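Local coordinates for protein UDP-N-Acetylglucosamine 2-Epimerase (PDB 1V4V) that probably catalyses the epimerisation of UDP-N-acetylglucosamine at C2 of the sugar and forms a homodimer of two-domain subunits, at residues R7-G13 and K35-T41; E59-L63 and R85-M90; N62-M66 and R78-A83. One frame throughout, in Å; residues are numbered along the deposited sequence.

Interaction 1: residues R7-G13 and K35-T41; sequences RVVLAFG and KPLVLLT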
ATOM      1  N   ARG A   7      21.573  10.018   5.681  1.00 40.55           N
ATOM      2  CA  ARG A   7      21.627   8.610   6.045  1.00 35.92           C
ATOM      3  C   ARG A   7      20.546   7.819   5.311  1.00 32.96           C
ATOM      4  O   ARG A   7      19.375   8.208   5.295  1.00 30.17           O
ATOM      5  CB  ARG A   7      21.477   8.455   7.561  1.00 37.19           C
ATOM      6  CG  ARG A   7      22.457   9.317   8.361  1.00 39.91           C
ATOM      7  CD  ARG A   7      22.486   8.925   9.832  1.00 43.17           C
ATOM      8  NE  ARG A   7      23.096   9.948  10.681  1.00 48.97           N
ATOM      9  CZ  ARG A   7      24.319  10.449  10.513  1.00 51.19           C
ATOM     10  NH1 ARG A   7      25.089  10.030   9.518  1.00 52.77           N
ATOM     11  NH2 ARG A   7      24.774  11.375  11.346  1.00 52.24           N
ATOM     12  N   VAL A   8      20.950   6.714   4.694  1.00 30.79           N
ATOM     13  CA  VAL A   8      20.028   5.866   3.943  1.00 28.32           C
ATOM     14  C   VAL A   8      20.008   4.484   4.572  1.00 27.94           C
ATOM     15  O   VAL A   8      21.002   3.761   4.542  1.00 28.58           O
ATOM     16  CB  VAL A   8      20.466   5.743   2.468  1.00 28.98           C
ATOM     17  CG1 VAL A   8      19.476   4.880   1.691  1.00 28.48           C
ATOM     18  CG2 VAL A   8      20.562   7.120   1.851  1.00 29.29           C
ATOM     19  N   VAL A   9      18.870   4.117   5.147  1.00 25.73           N
ATOM     20  CA  VAL A   9      18.748   2.826   5.797  1.00 24.50           C
ATOM     21  C   VAL A   9      18.163   1.766   4.875  1.00 23.18           C
ATOM     22  O   VAL A   9      17.097   1.960   4.289  1.00 23.29           O
ATOM     23  CB  VAL A   9      17.862   2.928   7.070  1.00 24.34           C
ATOM     24  CG1 VAL A   9      17.718   1.555   7.733  1.00 24.66           C
ATOM     25  CG2 VAL A   9      18.477   3.924   8.060  1.00 24.05           C
ATOM     26  N   LEU A  10      18.885   0.663   4.727  1.00 22.05           N
ATOM     27  CA  LEU A  10      18.407  -0.455   3.923  1.00 23.23           C
ATOM     28  C   LEU A  10      17.871  -1.451   4.939  1.00 22.18           C
ATOM     29  O   LEU A  10      18.613  -1.928   5.796  1.00 23.17           O
ATOM     30  CB  LEU A  10      19.543  -1.095   3.118  1.00 23.85           C
ATOM     31  CG  LEU A  10      20.141  -0.255   1.993  1.00 26.93           C
ATOM     32  CD1 LEU A  10      21.030   0.837   2.579  1.00 27.27           C
ATOM     33  CD2 LEU A  10      20.957  -1.156   1.075  1.00 27.94           C
ATOM     34  N   ALA A  11      16.580  -1.749   4.853  1.00 23.27           N
ATOM     35  CA  ALA A  11      15.951  -2.672   5.783  1.00 23.30           C
ATOM     36  C   ALA A  11      15.502  -3.949   5.082  1.00 23.20           C
ATOM     37  O   ALA A  11      14.724  -3.897   4.137  1.00 24.96           O
ATOM     38  CB  ALA A  11      14.759  -1.992   6.439  1.00 25.94           C
ATOM     39  N   PHE A  12      16.005  -5.085   5.551  1.00 23.87           N
ATOM     40  CA  PHE A  12      15.660  -6.386   4.980  1.00 24.52           C
ATOM     41  C   PHE A  12      15.894  -7.474   6.020  1.00 26.62           C
ATOM     42  O   PHE A  12      16.584  -7.246   7.018  1.00 27.78           O
ATOM     43  CB  PHE A  12      16.485  -6.635   3.718  1.00 26.45           C
ATOM     44  CG  PHE A  12      17.960  -6.432   3.906  1.00 24.78           C
ATOM     45  CD1 PHE A  12      18.751  -7.436   4.454  1.00 27.17           C
ATOM     46  CD2 PHE A  12      18.557  -5.224   3.549  1.00 26.60           C
ATOM     47  CE1 PHE A  12      20.119  -7.242   4.646  1.00 24.25           C
ATOM     48  CE2 PHE A  12      19.927  -5.020   3.737  1.00 25.78           C
ATOM     49  CZ  PHE A  12      20.709  -6.029   4.285  1.00 24.77           C
ATOM     50  N   GLY A  13      15.327  -8.660   5.802  1.00 28.18           N
ATOM     51  CA  GLY A  13      15.489  -9.716   6.785  1.00 29.25           C
ATOM     52  C   GLY A  13      15.758 -11.133   6.304  1.00 29.25           C
ATOM     53  O   GLY A  13      15.722 -12.061   7.107  1.00 29.62           O
ATOM     54  N   LYS A  35      25.452   8.158   3.515  1.00 34.74           N
ATOM     55  CA  LYS A  35      25.998   7.088   4.331  1.00 34.02           C
ATOM     56  C   LYS A  35      24.927   6.009   4.433  1.00 33.88           C
ATOM     57  O   LYS A  35      23.834   6.250   4.947  1.00 30.68           O
ATOM     58  CB  LYS A  35      26.367   7.583   5.730  1.00 36.40           C
ATOM     59  CG  LYS A  35      26.850   6.466   6.641  1.00 41.15           C
ATOM     60  CD  LYS A  35      27.589   6.997   7.853  1.00 45.21           C
ATOM     61  CE  LYS A  35      26.697   7.860   8.720  1.00 48.40           C
ATOM     62  NZ  LYS A  35      27.451   8.481   9.850  1.00 52.10           N
ATOM     63  N   PRO A  36      25.223   4.808   3.920  1.00 31.86           N
ATOM     64  CA  PRO A  36      24.244   3.723   3.981  1.00 29.46           C
ATOM     65  C   PRO A  36      24.309   3.008   5.325  1.00 28.70           C
ATOM     66  O   PRO A  36      25.376   2.905   5.935  1.00 28.65           O
ATOM     67  CB  PRO A  36      24.669   2.825   2.827  1.00 30.37           C
ATOM     68  CG  PRO A  36      26.174   2.925   2.896  1.00 30.85           C
ATOM     69  CD  PRO A  36      26.411   4.410   3.138  1.00 30.85           C
ATOM     70  N   LEU A  37      23.161   2.535   5.792  1.00 25.77           N
ATOM     71  CA  LEU A  37      23.084   1.806   7.051  1.00 26.08           C
ATOM     72  C   LEU A  37      22.184   0.600   6.834  1.00 24.31           C
ATOM     73  O   LEU A  37      21.306   0.624   5.968  1.00 23.90           O
ATOM     74  CB  LEU A  37      22.490   2.679   8.154  1.00 26.72           C
ATOM     75  CG  LEU A  37      23.250   3.941   8.567  1.00 29.40           C
ATOM     76  CD1 LEU A  37      22.398   4.710   9.560  1.00 28.70           C
ATOM     77  CD2 LEU A  37      24.600   3.572   9.178  1.00 29.06           C
ATOM     78  N   VAL A  38      22.393  -0.445   7.623  1.00 24.41           N
ATOM     79  CA  VAL A  38      21.586  -1.653   7.495  1.00 25.51           C
ATOM     80  C   VAL A  38      20.798  -1.986   8.752  1.00 24.88           C
ATOM     81  O   VAL A  38      21.353  -2.078   9.850  1.00 25.83           O
ATOM     82  CB  VAL A  38      22.468  -2.876   7.130  1.00 24.76           C
ATOM     83  CG1 VAL A  38      21.653  -4.162   7.211  1.00 25.99           C
ATOM     84  CG2 VAL A  38      23.029  -2.705   5.733  1.00 22.94           C
ATOM     85  N   LEU A  39      19.492  -2.161   8.573  1.00 24.09           N
ATOM     86  CA  LEU A  39      18.596  -2.535   9.656  1.00 23.05           C
ATOM     87  C   LEU A  39      18.078  -3.925   9.309  1.00 23.35           C
ATOM     88  O   LEU A  39      17.377  -4.083   8.313  1.00 22.45           O
ATOM     89  CB  LEU A  39      17.405  -1.572   9.741  1.00 23.82           C
ATOM     90  CG  LEU A  39      16.261  -2.015  10.665  1.00 24.26           C
ATOM     91  CD1 LEU A  39      16.746  -2.087  12.108  1.00 25.24           C
ATOM     92  CD2 LEU A  39      15.100  -1.039  10.543  1.00 25.09           C
ATOM     93  N   LEU A  40      18.443  -4.933  10.099  1.00 23.25           N
ATOM     94  CA  LEU A  40      17.956  -6.286   9.840  1.00 23.96           C
ATOM     95  C   LEU A  40      16.564  -6.390  10.438  1.00 25.28           C
ATOM     96  O   LEU A  40      16.315  -5.879  11.531  1.00 25.89           O
ATOM     97  CB  LEU A  40      18.887  -7.333  10.459  1.00 26.58           C
ATOM     98  CG  LEU A  40      20.316  -7.311   9.903  1.00 27.58           C
ATOM     99  CD1 LEU A  40      21.082  -8.521  10.419  1.00 28.41           C
ATOM    100  CD2 LEU A  40      20.279  -7.317   8.378  1.00 28.27           C
ATOM    101  N   THR A  41      15.661  -7.063   9.731  1.00 26.96           N
ATOM    102  CA  THR A  41      14.279  -7.174  10.183  1.00 26.69           C
ATOM    103  C   THR A  41      13.758  -8.609  10.288  1.00 28.00           C
ATOM    104  O   THR A  41      12.562  -8.821  10.504  1.00 28.05           O
ATOM    105  CB  THR A  41      13.352  -6.405   9.217  1.00 26.95           C
ATOM    106  OG1 THR A  41      13.429  -7.006   7.917  1.00 27.23           O
ATOM    107  CG2 THR A  41      13.771  -4.947   9.103  1.00 26.17           C
TER
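Leu37 sits across from Val9, and its backbone is held by the residues flanking Val9: its N donates to Val8 O at 2.8 Å, and its O takes Leu10 N at 2.7 Å in an almost straight bond. The same alternation carries on to Leu39 and Thr41, so strand 35-40 is tied in parallel to strand 7-12. Above this ladder the Leu37 side chain packs through CB on Val9 CG2 (4.2 Å), with its CD1 beside Arg7 CD. The two strands belong to a beta-alpha-beta unit closed by helix 15-29, the opening unit of the Rossmann-like domain in a GT-B fold. Phe12 lies on the other face of the sheet, with Leu10, Val38 and Leu40. Its ring carbon CG sits between the backbone N and the carbonyl carbon (chi1 51°), which swings the ring across to the neighbouring strand: CZ reaches Val38 CG1 at 3.6 Å and CE1 reaches Leu40 CD2 at 3.7 Å. Leu48 and Leu52 of helix 45-53 also pack against this ring. At the partly exposed start of the strands, Arg7 and Lys35 run side by side, two like charges whose ends are modelled too close to be trusted in detail.

Interaction 2: residues E59-L63 and R85-M90; sequences EDRNL and RALKEM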
ATOM      1  N   GLU A  59      25.713  -5.203   9.793  1.00 33.18           N
ATOM      2  CA  GLU A  59      24.450  -4.520  10.061  1.00 32.82           C
ATOM      3  C   GLU A  59      24.674  -3.485  11.151  1.00 32.34           C
ATOM      4  O   GLU A  59      25.614  -3.593  11.939  1.00 32.75           O
ATOM      5  CB  GLU A  59      23.349  -5.506  10.484  1.00 36.12           C
ATOM      6  CG  GLU A  59      23.190  -5.742  11.985  1.00 36.88           C
ATOM      7  CD  GLU A  59      24.151  -6.776  12.525  1.00 39.40           C
ATOM      8  OE1 GLU A  59      23.992  -7.180  13.697  1.00 40.23           O
ATOM      9  OE2 GLU A  59      25.061  -7.188  11.777  1.00 42.62           O
ATOM     10  N   ASP A  60      23.810  -2.480  11.187  1.00 31.42           N
ATOM     11  CA  ASP A  60      23.910  -1.414  12.174  1.00 31.39           C
ATOM     12  C   ASP A  60      22.913  -1.591  13.307  1.00 31.39           C
ATOM     13  O   ASP A  60      23.159  -1.159  14.431  1.00 31.60           O
ATOM     14  CB  ASP A  60      23.690  -0.066  11.490  1.00 30.88           C
ATOM     15  CG  ASP A  60      24.810   0.285  10.534  1.00 33.84           C
ATOM     16  OD1 ASP A  60      25.899   0.668  11.013  1.00 33.29           O
ATOM     17  OD2 ASP A  60      24.609   0.169   9.309  1.00 33.62           O
ATOM     18  N   ARG A  61      21.790  -2.238  13.010  1.00 29.78           N
ATOM     19  CA  ARG A  61      20.756  -2.458  14.013  1.00 29.23           C
ATOM     20  C   ARG A  61      19.887  -3.651  13.621  1.00 29.42           C
ATOM     21  O   ARG A  61      19.832  -4.025  12.451  1.00 26.57           O
ATOM     22  CB  ARG A  61      19.904  -1.193  14.151  1.00 31.04           C
ATOM     23  CG  ARG A  61      18.853  -1.242  15.249  1.00 36.34           C
ATOM     24  CD  ARG A  61      18.512   0.163  15.725  1.00 37.02           C
ATOM     25  NE  ARG A  61      17.371   0.184  16.635  1.00 39.37           N
ATOM     26  CZ  ARG A  61      17.054   1.220  17.405  1.00 39.91           C
ATOM     27  NH1 ARG A  61      17.800   2.316  17.380  1.00 38.73           N
ATOM     28  NH2 ARG A  61      15.987   1.164  18.192  1.00 40.13           N
ATOM     29  N   ASN A  62      19.226  -4.250  14.606  1.00 28.31           N
ATOM     30  CA  ASN A  62      18.361  -5.403  14.367  1.00 30.28           C
ATOM     31  C   ASN A  62      17.035  -5.225  15.092  1.00 29.30           C
ATOM     32  O   ASN A  62      17.001  -4.699  16.202  1.00 27.74           O
ATOM     33  CB  ASN A  62      19.008  -6.690  14.890  1.00 32.99           C
ATOM     34  CG  ASN A  62      20.379  -6.942  14.303  1.00 39.33           C
ATOM     35  OD1 ASN A  62      21.341  -6.228  14.597  1.00 43.87           O
ATOM     36  ND2 ASN A  62      20.477  -7.969  13.468  1.00 40.53           N
ATOM     37  N   LEU A  63      15.943  -5.659  14.469  1.00 27.94           N
ATOM     38  CA  LEU A  63      14.644  -5.576  15.124  1.00 28.67           C
ATOM     39  C   LEU A  63      14.523  -6.840  15.971  1.00 29.58           C
ATOM     40  O   LEU A  63      15.225  -7.818  15.731  1.00 30.38           O
ATOM     41  CB  LEU A  63      13.512  -5.526  14.097  1.00 25.85           C
ATOM     42  CG  LEU A  63      13.457  -4.295  13.195  1.00 22.72           C
ATOM     43  CD1 LEU A  63      12.172  -4.334  12.358  1.00 25.24           C
ATOM     44  CD2 LEU A  63      13.494  -3.026  14.047  1.00 23.40           C
ATOM     45  N   ARG A  85      10.627   3.313  15.563  1.00 26.61           N
ATOM     46  CA  ARG A  85      11.596   3.810  16.537  1.00 28.42           C
ATOM     47  C   ARG A  85      13.026   3.636  16.041  1.00 28.45           C
ATOM     48  O   ARG A  85      13.857   4.535  16.191  1.00 28.19           O
ATOM     49  CB  ARG A  85      11.424   3.095  17.882  1.00 30.17           C
ATOM     50  CG  ARG A  85      12.386   3.592  18.963  1.00 35.49           C
ATOM     51  CD  ARG A  85      11.988   3.138  20.363  1.00 38.65           C
ATOM     52  NE  ARG A  85      11.828   1.692  20.465  1.00 41.81           N
ATOM     53  CZ  ARG A  85      10.666   1.055  20.335  1.00 42.97           C
ATOM     54  NH1 ARG A  85       9.553   1.735  20.099  1.00 44.29           N
ATOM     55  NH2 ARG A  85      10.618  -0.264  20.437  1.00 42.83           N
ATOM     56  N   ALA A  86      13.311   2.479  15.450  1.00 27.02           N
ATOM     57  CA  ALA A  86      14.648   2.205  14.935  1.00 26.29           C
ATOM     58  C   ALA A  86      15.032   3.175  13.821  1.00 26.74           C
ATOM     59  O   ALA A  86      16.159   3.671  13.786  1.00 27.68           O
ATOM     60  CB  ALA A  86      14.737   0.755  14.426  1.00 25.27           C
ATOM     61  N   LEU A  87      14.105   3.457  12.910  1.00 24.67           N
ATOM     62  CA  LEU A  87      14.408   4.357  11.806  1.00 26.10           C
ATOM     63  C   LEU A  87      14.624   5.789  12.285  1.00 28.67           C
ATOM     64  O   LEU A  87      15.456   6.516  11.742  1.00 30.09           O
ATOM     65  CB  LEU A  87      13.286   4.318  10.761  1.00 25.20           C
ATOM     66  CG  LEU A  87      13.107   2.945  10.095  1.00 26.99           C
ATOM     67  CD1 LEU A  87      11.922   2.989   9.142  1.00 25.34           C
ATOM     68  CD2 LEU A  87      14.392   2.561   9.346  1.00 23.55           C
ATOM     69  N   LYS A  88      13.879   6.178  13.312  1.00 28.91           N
ATOM     70  CA  LYS A  88      13.984   7.520  13.865  1.00 31.96           C
ATOM     71  C   LYS A  88      15.292   7.666  14.646  1.00 31.98           C
ATOM     72  O   LYS A  88      16.001   8.666  14.506  1.00 32.73           O
ATOM     73  CB  LYS A  88      12.786   7.793  14.777  1.00 35.51           C
ATOM     74  CG  LYS A  88      12.602   9.249  15.170  1.00 41.96           C
ATOM     75  CD  LYS A  88      11.390   9.410  16.079  1.00 45.49           C
ATOM     76  CE  LYS A  88      11.190  10.860  16.492  1.00 48.98           C
ATOM     77  NZ  LYS A  88      10.055  11.010  17.452  1.00 50.78           N
ATOM     78  N   GLU A  89      15.611   6.663  15.457  1.00 30.84           N
ATOM     79  CA  GLU A  89      16.831   6.683  16.262  1.00 32.57           C
ATOM     80  C   GLU A  89      18.093   6.577  15.408  1.00 32.39           C
ATOM     81  O   GLU A  89      19.157   7.061  15.798  1.00 31.82           O
ATOM     82  CB  GLU A  89      16.798   5.560  17.302  1.00 32.96           C
ATOM     83  CG  GLU A  89      15.721   5.745  18.366  1.00 37.49           C
ATOM     84  CD  GLU A  89      15.718   4.644  19.413  1.00 38.57           C
ATOM     85  OE1 GLU A  89      14.897   4.719  20.350  1.00 41.16           O
ATOM     86  OE2 GLU A  89      16.534   3.706  19.305  1.00 41.62           O
HETATM   87  N   MSE A  90      17.978   5.940  14.246  1.00 30.31           N
HETATM   88  CA  MSE A  90      19.113   5.801  13.338  1.00 29.50           C
HETATM   89  C   MSE A  90      19.281   7.078  12.515  1.00 29.18           C
HETATM   90  O   MSE A  90      20.260   7.223  11.779  1.00 29.21           O
HETATM   91  CB  MSE A  90      18.911   4.608  12.394  1.00 27.42           C
HETATM   92  CG  MSE A  90      18.958   3.253  13.077  1.00 26.55           C
HETATM   93 SE   MSE A  90      18.319   1.821  11.909  1.00 29.12          SE
HETATM   94  CE  MSE A  90      20.024   1.298  11.132  1.00 26.30           C
TER
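The short edge strand of the N-terminal domain's parallel sheet meets the end of helix 72-89 here, chiefly through Arg61, which reaches across to Ala86, Glu89 and Met90. With CG anti to the backbone N (chi1 -175°) and the chain extended as far as NE, Arg61 stretches straight over the helix and lays one guanidinium face on Ala86. The CA of Ala86 stands beneath the centre of that group, and its CB comes within 3.5 Å of Arg61 NE. Helix 72-89 is the connecting helix of the crossover that starts from strand 61-62, at the edge of the Rossmann-like sheet, and returns to strand 94-98 in its middle. Glu89 lies at the guanidinium edge, where a single carboxylate oxygen takes both end nitrogens: OE2 is 2.7 Å from Arg61 NH1 and 2.8 Å from Arg61 NH2. OE2 lies practically in the guanidinium plane, but the carboxylate is turned 54° against it, and the bonds are bent rather than straight. Nearer the strand, Met90, a selenomethionine, curls its CE against Arg61 CB and Asp60 CB, at 3.9 Å from each. The carboxylate of Asp60 is engaged with the sheet instead, its OD2 accepting from Val38 N. Deeper in, Leu63 CD2 rests on Ala86 CB at 4.0 Å.

Interaction 3: residues N62-M66 and R78-A83; sequences NLDVM and RILPQA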
ATOM      1  N   ASN A  62      19.226  -4.250  14.606  1.00 28.31           N
ATOM      2  CA  ASN A  62      18.361  -5.403  14.367  1.00 30.28           C
ATOM      3  C   ASN A  62      17.035  -5.225  15.092  1.00 29.30           C
ATOM      4  O   ASN A  62      17.001  -4.699  16.202  1.00 27.74           O
ATOM      5  CB  ASN A  62      19.008  -6.690  14.890  1.00 32.99           C
ATOM      6  CG  ASN A  62      20.379  -6.942  14.303  1.00 39.33           C
ATOM      7  OD1 ASN A  62      21.341  -6.228  14.597  1.00 43.87           O
ATOM      8  ND2 ASN A  62      20.477  -7.969  13.468  1.00 40.53           N
ATOM      9  N   LEU A  63      15.943  -5.659  14.469  1.00 27.94           N
ATOM     10  CA  LEU A  63      14.644  -5.576  15.124  1.00 28.67           C
ATOM     11  C   LEU A  63      14.523  -6.840  15.971  1.00 29.58           C
ATOM     12  O   LEU A  63      15.225  -7.818  15.731  1.00 30.38           O
ATOM     13  CB  LEU A  63      13.512  -5.526  14.097  1.00 25.85           C
ATOM     14  CG  LEU A  63      13.457  -4.295  13.195  1.00 22.72           C
ATOM     15  CD1 LEU A  63      12.172  -4.334  12.358  1.00 25.24           C
ATOM     16  CD2 LEU A  63      13.494  -3.026  14.047  1.00 23.40           C
ATOM     17  N   ASP A  64      13.644  -6.819  16.966  1.00 31.79           N
ATOM     18  CA  ASP A  64      13.454  -7.973  17.837  1.00 32.55           C
ATOM     19  C   ASP A  64      12.275  -8.780  17.302  1.00 32.51           C
ATOM     20  O   ASP A  64      11.118  -8.397  17.469  1.00 30.00           O
ATOM     21  CB  ASP A  64      13.194  -7.498  19.269  1.00 35.02           C
ATOM     22  CG  ASP A  64      13.176  -8.633  20.268  1.00 38.72           C
ATOM     23  OD1 ASP A  64      13.364  -8.363  21.473  1.00 38.84           O
ATOM     24  OD2 ASP A  64      12.963  -9.792  19.857  1.00 41.97           O
ATOM     25  N   VAL A  65      12.582  -9.899  16.653  1.00 33.96           N
ATOM     26  CA  VAL A  65      11.557 -10.746  16.053  1.00 38.19           C
ATOM     27  C   VAL A  65      11.520 -12.155  16.637  1.00 39.81           C
ATOM     28  O   VAL A  65      12.557 -12.789  16.818  1.00 40.48           O
ATOM     29  CB  VAL A  65      11.775 -10.841  14.523  1.00 37.87           C
ATOM     30  CG1 VAL A  65      10.722 -11.733  13.891  1.00 38.38           C
ATOM     31  CG2 VAL A  65      11.735  -9.447  13.911  1.00 38.26           C
HETATM   32  N   MSE A  66      10.314 -12.640  16.923  1.00 43.49           N
HETATM   33  CA  MSE A  66      10.137 -13.981  17.478  1.00 46.94           C
HETATM   34  C   MSE A  66      10.589 -15.023  16.455  1.00 47.84           C
HETATM   35  O   MSE A  66      10.571 -14.770  15.253  1.00 46.49           O
HETATM   36  CB  MSE A  66       8.659 -14.229  17.820  1.00 50.73           C
HETATM   37  CG  MSE A  66       8.002 -13.188  18.723  1.00 53.66           C
HETATM   38 SE   MSE A  66       6.120 -13.579  19.094  1.00 61.44          SE
HETATM   39  CE  MSE A  66       5.826 -14.968  17.789  1.00 57.25           C
ATOM     40  N   ARG A  78       3.845  -6.424  15.781  1.00 24.69           N
ATOM     41  CA  ARG A  78       5.132  -6.598  16.460  1.00 26.69           C
ATOM     42  C   ARG A  78       6.237  -5.795  15.774  1.00 26.66           C
ATOM     43  O   ARG A  78       7.129  -5.247  16.426  1.00 28.70           O
ATOM     44  CB  ARG A  78       5.511  -8.085  16.471  1.00 31.75           C
ATOM     45  CG  ARG A  78       6.897  -8.383  17.028  1.00 37.07           C
ATOM     46  CD  ARG A  78       6.815  -9.078  18.372  1.00 44.78           C
ATOM     47  NE  ARG A  78       8.131  -9.247  18.982  1.00 47.90           N
ATOM     48  CZ  ARG A  78       8.326  -9.646  20.235  1.00 50.64           C
ATOM     49  NH1 ARG A  78       7.288  -9.919  21.015  1.00 49.85           N
ATOM     50  NH2 ARG A  78       9.556  -9.759  20.713  1.00 50.76           N
ATOM     51  N   ILE A  79       6.169  -5.723  14.450  1.00 25.25           N
ATOM     52  CA  ILE A  79       7.168  -5.008  13.667  1.00 24.01           C
ATOM     53  C   ILE A  79       7.019  -3.490  13.622  1.00 24.53           C
ATOM     54  O   ILE A  79       7.983  -2.758  13.818  1.00 24.04           O
ATOM     55  CB  ILE A  79       7.170  -5.507  12.199  1.00 24.55           C
ATOM     56  CG1 ILE A  79       7.565  -6.982  12.143  1.00 25.36           C
ATOM     57  CG2 ILE A  79       8.078  -4.630  11.340  1.00 24.72           C
ATOM     58  CD1 ILE A  79       8.962  -7.285  12.679  1.00 28.69           C
ATOM     59  N   LEU A  80       5.805  -3.020  13.363  1.00 24.43           N
ATOM     60  CA  LEU A  80       5.550  -1.596  13.202  1.00 25.03           C
ATOM     61  C   LEU A  80       6.152  -0.587  14.188  1.00 25.25           C
ATOM     62  O   LEU A  80       6.885   0.310  13.778  1.00 25.44           O
ATOM     63  CB  LEU A  80       4.039  -1.353  13.094  1.00 27.06           C
ATOM     64  CG  LEU A  80       3.629   0.043  12.619  1.00 28.50           C
ATOM     65  CD1 LEU A  80       4.218   0.304  11.234  1.00 30.98           C
ATOM     66  CD2 LEU A  80       2.103   0.143  12.570  1.00 30.56           C
ATOM     67  N   PRO A  81       5.858  -0.720  15.492  1.00 25.65           N
ATOM     68  CA  PRO A  81       6.403   0.236  16.465  1.00 25.91           C
ATOM     69  C   PRO A  81       7.921   0.252  16.578  1.00 25.89           C
ATOM     70  O   PRO A  81       8.540   1.314  16.552  1.00 26.11           O
ATOM     71  CB  PRO A  81       5.741  -0.183  17.780  1.00 26.67           C
ATOM     72  CG  PRO A  81       4.473  -0.874  17.333  1.00 26.89           C
ATOM     73  CD  PRO A  81       4.969  -1.683  16.159  1.00 24.64           C
ATOM     74  N   GLN A  82       8.520  -0.921  16.728  1.00 26.25           N
ATOM     75  CA  GLN A  82       9.964  -0.981  16.867  1.00 26.75           C
ATOM     76  C   GLN A  82      10.681  -0.558  15.591  1.00 26.65           C
ATOM     77  O   GLN A  82      11.808  -0.083  15.648  1.00 24.11           O
ATOM     78  CB  GLN A  82      10.407  -2.382  17.295  1.00 27.90           C
ATOM     79  CG  GLN A  82      10.147  -3.479  16.289  1.00 26.98           C
ATOM     80  CD  GLN A  82      10.718  -4.804  16.751  1.00 29.39           C
ATOM     81  OE1 GLN A  82      11.870  -4.878  17.191  1.00 28.26           O
ATOM     82  NE2 GLN A  82       9.920  -5.859  16.653  1.00 26.52           N
ATOM     83  N   ALA A  83      10.031  -0.730  14.439  1.00 25.68           N
ATOM     84  CA  ALA A  83      10.643  -0.320  13.174  1.00 24.94           C
ATOM     85  C   ALA A  83      10.648   1.205  13.099  1.00 24.68           C
ATOM     86  O   ALA A  83      11.643   1.815  12.701  1.00 24.29           O
ATOM     87  CB  ALA A  83       9.869  -0.897  11.987  1.00 24.34           C
TER
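Residues 62-66 run as an irregular, extended loop past helix 78-83, with the CA of Leu63 6.8 Å from that of Gln82 and the CA of Val65 7.6 Å from that of Ile79. Gln82 holds the loop by pairing its side-chain amide with the backbone of one residue: OE1 accepts from Asp64 N at 2.6 Å, and NE2 donates to Asp64 O at 2.9 Å in a nearly straight bond. Its CG lies between the backbone N and the carbonyl carbon (chi1 65°) and the chain runs extended beyond, which carries the amide to Asp64. NE2 also donates to Arg78 O one turn back, which fixes the rotation of the amide. Replacing Gln82 by an alanine would probably leave Asp64 N and O without their amide partner and the loop less firmly held. Arg78 adds a weak bond from NE to Asp64 O, at the edge of its guanidinium, while Met66 CG sits over one face. Arg78 NH2 makes a long salt bridge to Asp64 OD2 (3.5 Å), the two planes almost perpendicular. Below this polar layer, Val65 CG2 meets Ile79 CD1 at 3.7 Å, and Leu63 CD1 touches Ile79 CG2. The arrangement belongs to a beta-alpha-beta crossover of a Rossmann-like domain, whose loop leads from edge strand 61-62 into helix 72-89.

The three contacts step outward from the sheet of one domain. Interaction 1 is buried, a backbone ladder between neighbouring strands padded by apolar side chains. Interactions 2 and 3 are partly buried, overlap in sequence and share Leu63 and helix 72-89: interaction 2 docks the helix's end by an arginine-glutamate salt bridge, interaction 3 holds its middle by a glutamine amide on loop backbone. Strand 35-40 connects them, since Val38 O lies 2.8 Å from Asp60 N and Leu40 O 3.0 Å from Leu63 N, probable hydrogen bonds that flank edge strand 61-62 and tie it to strand 34-40. Near interaction 3, Leu80 of the same helix packs on Ala76 of the second subunit.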